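PDB 3OD1: ATP phosphoribosyltransferase regulatory subunit from Bacillus halodurans, which is probably required for the first step of histidine biosynthesis, acting with HisG, and may allow feedback regulation of ATP phosphoribosyltransferase by histidine. Local coordinates for residues A185-Y197 / K266-Y278. Residues are numbered along the deposited sequence; the frame is centred on the assembly and turned at random.
Sequences ADRLRRFLYEKNY and KFDLTLVLHMSYY
Thr270 OG1 is gripped from both segments: it is hydrogen-bonded to Tyr197 OH at 2.7 Å and donates to Asp268 OD1 at 2.6 Å on the carboxylate's syn side. The same OD1 takes Thr270 N from above the carboxylate plane, closing an Asx turn, and forms a salt bridge with Arg224. With an alanine here, the Tyr197 hydroxyl would probably lose this partner, and Asp268 OD1 one of its donors. Next to this, the helix 182-193 ends in a Schellman motif with Lys195 at C-prime. Lys195 NZ holds two waters: one bridges to Leu192 O and Val272 N, the other to Asp268 OD2, so water joins the helix end to the loop. Val272 packs against the last turn of the helix, CG2 on Leu192 CB (3.7 Å) and CG1 on Tyr193 CB. Tyr193, its CG swung opposite the backbone N (chi1 173°), turns its ring edge to the loop, CE1 3.5 Å from Leu273 O. Met275, a selenomethionine, sets CG over one face of the ring, while its SE makes an oblique Met-aromatic contact, 4.8 Å from the centroid; CG also lies over a face of the Arg190 guanidinium. The loop leaves strand 265-268, which lies between strands 162-167 and 224-225, and so ties helix 182-193 to the large mixed sheet of this class II synthetase-like fold, while strand 281-286 touches Leu271 and Leu273.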
loop_
_atom_site.group_PDB
_atom_site.type_symbol
_atom_site.label_atom_id
_atom_site.label_comp_id
_atom_site.label_asym_id
_atom_site.label_seq_id
_atom_site.Cartn_x
_atom_site.Cartn_y
_atom_site.Cartn_z
ATOM N N ALA B 185 -39.870 -14.280 -3.239
ATOM C CA ALA B 185 -39.152 -13.509 -2.238
ATOM C C ALA B 185 -37.972 -12.780 -2.873
ATOM O O ALA B 185 -37.751 -11.599 -2.600
ATOM C CB ALA B 185 -38.689 -14.406 -1.103
ATOM N N ASP B 186 -37.218 -13.482 -3.720
ATOM C CA ASP B 186 -36.100 -12.877 -4.450
ATOM C C ASP B 186 -36.531 -11.605 -5.184
ATOM O O ASP B 186 -35.865 -10.576 -5.105
ATOM C CB ASP B 186 -35.508 -13.856 -5.466
ATOM C CG ASP B 186 -34.616 -14.905 -4.824
ATOM O OD1 ASP B 186 -34.516 -14.932 -3.580
ATOM O OD2 ASP B 186 -34.012 -15.709 -5.570
ATOM N N ARG B 187 -37.651 -11.691 -5.895
ATOM C CA ARG B 187 -38.156 -10.593 -6.711
ATOM C C ARG B 187 -38.385 -9.343 -5.868
ATOM O O ARG B 187 -38.089 -8.220 -6.300
ATOM C CB ARG B 187 -39.455 -11.009 -7.416
ATOM C CG ARG B 187 -39.627 -10.416 -8.812
ATOM C CD ARG B 187 -40.664 -11.181 -9.633
ATOM N NE ARG B 187 -40.521 -10.922 -11.066
ATOM C CZ ARG B 187 -41.524 -10.593 -11.879
ATOM N NH1 ARG B 187 -42.758 -10.482 -11.404
ATOM N NH2 ARG B 187 -41.291 -10.376 -13.168
ATOM N N LEU B 188 -38.913 -9.548 -4.665
ATOM C CA LEU B 188 -39.102 -8.465 -3.701
ATOM C C LEU B 188 -37.764 -7.935 -3.170
ATOM O O LEU B 188 -37.551 -6.725 -3.114
ATOM C CB LEU B 188 -39.998 -8.916 -2.541
ATOM C CG LEU B 188 -41.509 -8.835 -2.783
ATOM C CD1 LEU B 188 -42.294 -9.620 -1.726
ATOM C CD2 LEU B 188 -41.963 -7.384 -2.833
ATOM N N ARG B 189 -36.870 -8.847 -2.786
ATOM C CA ARG B 189 -35.563 -8.485 -2.233
ATOM C C ARG B 189 -34.751 -7.641 -3.215
ATOM O O ARG B 189 -33.986 -6.758 -2.815
ATOM C CB ARG B 189 -34.766 -9.746 -1.880
ATOM C CG ARG B 189 -34.093 -9.714 -0.509
ATOM C CD ARG B 189 -33.130 -10.888 -0.328
ATOM N NE ARG B 189 -33.598 -12.095 -1.006
ATOM C CZ ARG B 189 -34.451 -12.968 -0.482
ATOM N NH1 ARG B 189 -34.940 -12.780 0.735
ATOM N NH2 ARG B 189 -34.822 -14.032 -1.177
ATOM N N ARG B 190 -34.910 -7.938 -4.502
ATOM C CA ARG B 190 -34.219 -7.215 -5.563
ATOM C C ARG B 190 -34.618 -5.740 -5.573
ATOM O O ARG B 190 -33.763 -4.863 -5.711
ATOM C CB ARG B 190 -34.533 -7.852 -6.912
ATOM C CG ARG B 190 -34.073 -7.035 -8.100
ATOM C CD ARG B 190 -32.608 -7.208 -8.301
ATOM N NE ARG B 190 -32.256 -8.621 -8.346
ATOM C CZ ARG B 190 -31.010 -9.064 -8.461
ATOM N NH1 ARG B 190 -30.007 -8.191 -8.540
ATOM N NH2 ARG B 190 -30.771 -10.371 -8.495
ATOM N N PHE B 191 -35.912 -5.465 -5.409
ATOM C CA PHE B 191 -36.373 -4.077 -5.314
ATOM C C PHE B 191 -35.688 -3.345 -4.157
ATOM O O PHE B 191 -35.264 -2.199 -4.307
ATOM C CB PHE B 191 -37.893 -3.993 -5.171
ATOM C CG PHE B 191 -38.637 -4.301 -6.438
ATOM C CD1 PHE B 191 -38.619 -3.410 -7.498
ATOM C CD2 PHE B 191 -39.351 -5.482 -6.572
ATOM C CE1 PHE B 191 -39.302 -3.689 -8.670
ATOM C CE2 PHE B 191 -40.040 -5.771 -7.745
ATOM C CZ PHE B 191 -40.013 -4.875 -8.794
ATOM N N LEU B 192 -35.582 -4.012 -3.012
ATOM C CA LEU B 192 -34.942 -3.424 -1.832
ATOM C C LEU B 192 -33.456 -3.217 -2.075
ATOM O O LEU B 192 -32.900 -2.168 -1.759
ATOM C CB LEU B 192 -35.147 -4.311 -0.599
ATOM C CG LEU B 192 -36.607 -4.527 -0.178
ATOM C CD1 LEU B 192 -36.728 -5.643 0.854
ATOM C CD2 LEU B 192 -37.206 -3.227 0.352
ATOM N N TYR B 193 -32.817 -4.232 -2.638
ATOM C CA TYR B 193 -31.399 -4.168 -2.950
ATOM C C TYR B 193 -31.082 -2.957 -3.827
ATOM O O TYR B 193 -30.069 -2.273 -3.639
ATOM C CB TYR B 193 -30.994 -5.463 -3.648
ATOM C CG TYR B 193 -29.590 -5.477 -4.183
ATOM C CD1 TYR B 193 -28.497 -5.469 -3.325
ATOM C CD2 TYR B 193 -29.356 -5.534 -5.553
ATOM C CE1 TYR B 193 -27.198 -5.495 -3.823
ATOM C CE2 TYR B 193 -28.077 -5.560 -6.059
ATOM C CZ TYR B 193 -26.999 -5.538 -5.196
ATOM O OH TYR B 193 -25.723 -5.568 -5.713
ATOM N N GLU B 194 -31.961 -2.678 -4.780
ATOM C CA GLU B 194 -31.750 -1.556 -5.685
ATOM C C GLU B 194 -32.414 -0.289 -5.156
ATOM O O GLU B 194 -32.435 0.739 -5.833
ATOM C CB GLU B 194 -32.268 -1.906 -7.078
ATOM C CG GLU B 194 -31.482 -3.034 -7.724
ATOM C CD GLU B 194 -32.189 -3.623 -8.917
ATOM O OE1 GLU B 194 -33.235 -3.069 -9.312
ATOM O OE2 GLU B 194 -31.699 -4.640 -9.457
ATOM N N LYS B 195 -32.949 -0.381 -3.940
ATOM C CA LYS B 195 -33.590 0.753 -3.268
ATOM C C LYS B 195 -34.692 1.380 -4.117
ATOM O O LYS B 195 -34.930 2.587 -4.079
ATOM C CB LYS B 195 -32.545 1.781 -2.828
ATOM C CG LYS B 195 -31.505 1.155 -1.914
ATOM C CD LYS B 195 -30.475 2.149 -1.468
ATOM C CE LYS B 195 -29.294 1.445 -0.822
ATOM N NZ LYS B 195 -29.669 0.701 0.401
ATOM N N ASN B 196 -35.375 0.528 -4.868
ATOM C CA ASN B 196 -36.484 0.949 -5.703
ATOM C C ASN B 196 -37.838 0.730 -5.003
ATOM O O ASN B 196 -38.539 -0.252 -5.277
ATOM C CB ASN B 196 -36.417 0.185 -7.028
ATOM C CG ASN B 196 -37.466 0.636 -8.013
ATOM O OD1 ASN B 196 -38.249 1.547 -7.736
ATOM N ND2 ASN B 196 -37.493 -0.002 -9.174
ATOM N N TYR B 197 -38.200 1.640 -4.099
ATOM C CA TYR B 197 -39.458 1.523 -3.358
ATOM C C TYR B 197 -40.654 1.687 -4.287
ATOM O O TYR B 197 -41.701 1.069 -4.089
ATOM C CB TYR B 197 -39.552 2.571 -2.244
ATOM C CG TYR B 197 -38.516 2.461 -1.140
ATOM C CD1 TYR B 197 -37.472 1.542 -1.211
ATOM C CD2 TYR B 197 -38.584 3.294 -0.020
ATOM C CE1 TYR B 197 -36.525 1.459 -0.191
ATOM C CE2 TYR B 197 -37.653 3.215 0.996
ATOM C CZ TYR B 197 -36.622 2.304 0.906
ATOM O OH TYR B 197 -35.698 2.246 1.922
ATOM N N LYS B 266 -28.892 4.357 13.753
ATOM C CA LYS B 266 -30.311 4.347 13.466
ATOM C C LYS B 266 -30.638 3.032 12.773
ATOM O O LYS B 266 -29.738 2.254 12.461
ATOM C CB LYS B 266 -30.714 5.565 12.635
ATOM C CG LYS B 266 -30.032 5.693 11.291
ATOM C CD LYS B 266 -30.416 7.013 10.640
ATOM C CE LYS B 266 -30.042 7.057 9.161
ATOM N NZ LYS B 266 -30.506 8.323 8.509
ATOM N N PHE B 267 -31.920 2.758 12.568
ATOM C CA PHE B 267 -32.314 1.487 11.986
ATOM C C PHE B 267 -32.944 1.660 10.621
ATOM O O PHE B 267 -33.752 2.564 10.410
ATOM C CB PHE B 267 -33.243 0.735 12.931
ATOM C CG PHE B 267 -32.593 0.372 14.230
ATOM C CD1 PHE B 267 -31.910 -0.827 14.364
ATOM C CD2 PHE B 267 -32.640 1.243 15.307
ATOM C CE1 PHE B 267 -31.296 -1.157 15.555
ATOM C CE2 PHE B 267 -32.033 0.916 16.503
ATOM C CZ PHE B 267 -31.360 -0.286 16.626
ATOM N N ASP B 268 -32.549 0.800 9.689
ATOM C CA ASP B 268 -33.147 0.782 8.362
ATOM C C ASP B 268 -33.375 -0.655 7.937
ATOM O O ASP B 268 -32.520 -1.273 7.302
ATOM C CB ASP B 268 -32.273 1.517 7.350
ATOM C CG ASP B 268 -32.861 1.495 5.950
ATOM O OD1 ASP B 268 -34.024 1.061 5.790
ATOM O OD2 ASP B 268 -32.161 1.915 5.009
ATOM N N LEU B 269 -34.534 -1.187 8.308
ATOM C CA LEU B 269 -34.819 -2.589 8.056
ATOM C C LEU B 269 -35.105 -2.853 6.583
ATOM O O LEU B 269 -35.374 -3.980 6.204
ATOM C CB LEU B 269 -35.961 -3.086 8.951
ATOM C CG LEU B 269 -35.508 -3.593 10.327
ATOM C CD1 LEU B 269 -34.627 -2.575 11.011
ATOM C CD2 LEU B 269 -36.696 -3.963 11.223
ATOM N N THR B 270 -35.026 -1.825 5.736
ATOM C CA THR B 270 -35.140 -2.069 4.297
ATOM C C THR B 270 -33.772 -2.412 3.699
ATOM O O THR B 270 -33.662 -2.760 2.522
ATOM C CB THR B 270 -35.728 -0.864 3.536
ATOM O OG1 THR B 270 -34.751 0.171 3.449
ATOM C CG2 THR B 270 -36.982 -0.349 4.241
ATOM N N LEU B 271 -32.738 -2.331 4.525
ATOM C CA LEU B 271 -31.367 -2.433 4.029
ATOM C C LEU B 271 -31.043 -3.841 3.548
ATOM O O LEU B 271 -31.096 -4.795 4.319
ATOM C CB LEU B 271 -30.377 -2.004 5.115
ATOM C CG LEU B 271 -28.906 -1.905 4.706
ATOM C CD1 LEU B 271 -28.696 -0.793 3.671
ATOM C CD2 LEU B 271 -28.041 -1.677 5.932
ATOM N N VAL B 272 -30.723 -3.960 2.262
ATOM C CA VAL B 272 -30.246 -5.208 1.683
ATOM C C VAL B 272 -28.924 -4.908 0.977
ATOM O O VAL B 272 -28.903 -4.213 -0.042
ATOM C CB VAL B 272 -31.248 -5.773 0.654
ATOM C CG1 VAL B 272 -30.636 -6.969 -0.112
ATOM C CG2 VAL B 272 -32.575 -6.156 1.327
ATOM N N LEU B 273 -27.813 -5.400 1.521
ATOM C CA LEU B 273 -26.497 -5.028 0.984
ATOM C C LEU B 273 -26.075 -5.943 -0.161
ATOM O O LEU B 273 -25.163 -5.632 -0.918
ATOM C CB LEU B 273 -25.428 -5.033 2.091
ATOM C CG LEU B 273 -25.422 -3.940 3.180
ATOM C CD1 LEU B 273 -24.244 -4.142 4.129
ATOM C CD2 LEU B 273 -25.346 -2.549 2.575
ATOM N N HIS B 274 -26.757 -7.076 -0.290
ATOM C CA HIS B 274 -26.336 -8.117 -1.208
ATOM C C HIS B 274 -27.475 -9.123 -1.293
ATOM O O HIS B 274 -28.240 -9.279 -0.340
ATOM C CB HIS B 274 -25.060 -8.776 -0.671
ATOM C CG HIS B 274 -24.294 -9.555 -1.694
ATOM N ND1 HIS B 274 -24.701 -10.794 -2.141
ATOM C CD2 HIS B 274 -23.132 -9.284 -2.339
ATOM C CE1 HIS B 274 -23.831 -11.248 -3.028
ATOM N NE2 HIS B 274 -22.872 -10.350 -3.168
HETATM N N MSE B 275 -27.612 -9.803 -2.424
HETATM C CA MSE B 275 -28.699 -10.770 -2.555
HETATM C C MSE B 275 -28.509 -12.037 -1.712
HETATM O O MSE B 275 -29.494 -12.695 -1.364
HETATM C CB MSE B 275 -28.962 -11.117 -4.027
HETATM C CG MSE B 275 -29.465 -9.937 -4.861
HETATM SE SE MSE B 275 -31.243 -9.334 -4.307
HETATM C CE MSE B 275 -32.292 -10.870 -4.941
ATOM N N SER B 276 -27.270 -12.384 -1.365
ATOM C CA SER B 276 -27.043 -13.657 -0.657
ATOM C C SER B 276 -25.898 -13.668 0.364
ATOM O O SER B 276 -25.907 -14.437 1.323
ATOM C CB SER B 276 -26.788 -14.770 -1.670
ATOM O OG SER B 276 -25.741 -14.400 -2.556
ATOM N N TYR B 277 -24.915 -12.820 0.149
ATOM C CA TYR B 277 -23.647 -12.906 0.870
ATOM C C TYR B 277 -23.760 -12.697 2.382
ATOM O O TYR B 277 -23.202 -13.467 3.160
ATOM C CB TYR B 277 -22.696 -11.891 0.259
ATOM C CG TYR B 277 -21.336 -11.782 0.879
ATOM C CD1 TYR B 277 -20.278 -12.567 0.414
ATOM C CD2 TYR B 277 -21.077 -10.839 1.872
ATOM C CE1 TYR B 277 -19.012 -12.446 0.947
ATOM C CE2 TYR B 277 -19.802 -10.710 2.415
ATOM C CZ TYR B 277 -18.775 -11.519 1.941
ATOM O OH TYR B 277 -17.499 -11.406 2.461
ATOM N N TYR B 278 -24.474 -11.657 2.796
ATOM C CA TYR B 278 -24.660 -11.391 4.222
ATOM C C TYR B 278 -25.789 -12.238 4.780
ATOM O O TYR B 278 -26.792 -12.471 4.103
ATOM C CB TYR B 278 -24.925 -9.909 4.479
ATOM C CG TYR B 278 -23.794 -9.013 4.047
ATOM C CD1 TYR B 278 -22.701 -8.797 4.871
ATOM C CD2 TYR B 278 -23.822 -8.378 2.804
ATOM C CE1 TYR B 278 -21.648 -7.966 4.464
ATOM C CE2 TYR B 278 -22.789 -7.552 2.392
ATOM C CZ TYR B 278 -21.707 -7.348 3.220
ATOM O OH TYR B 278 -20.689 -6.522 2.791
HETATM O O HOH W 1 -30.776 -1.915 0.165
HETATM O O HOH W 2 -32.079 0.985 2.109
#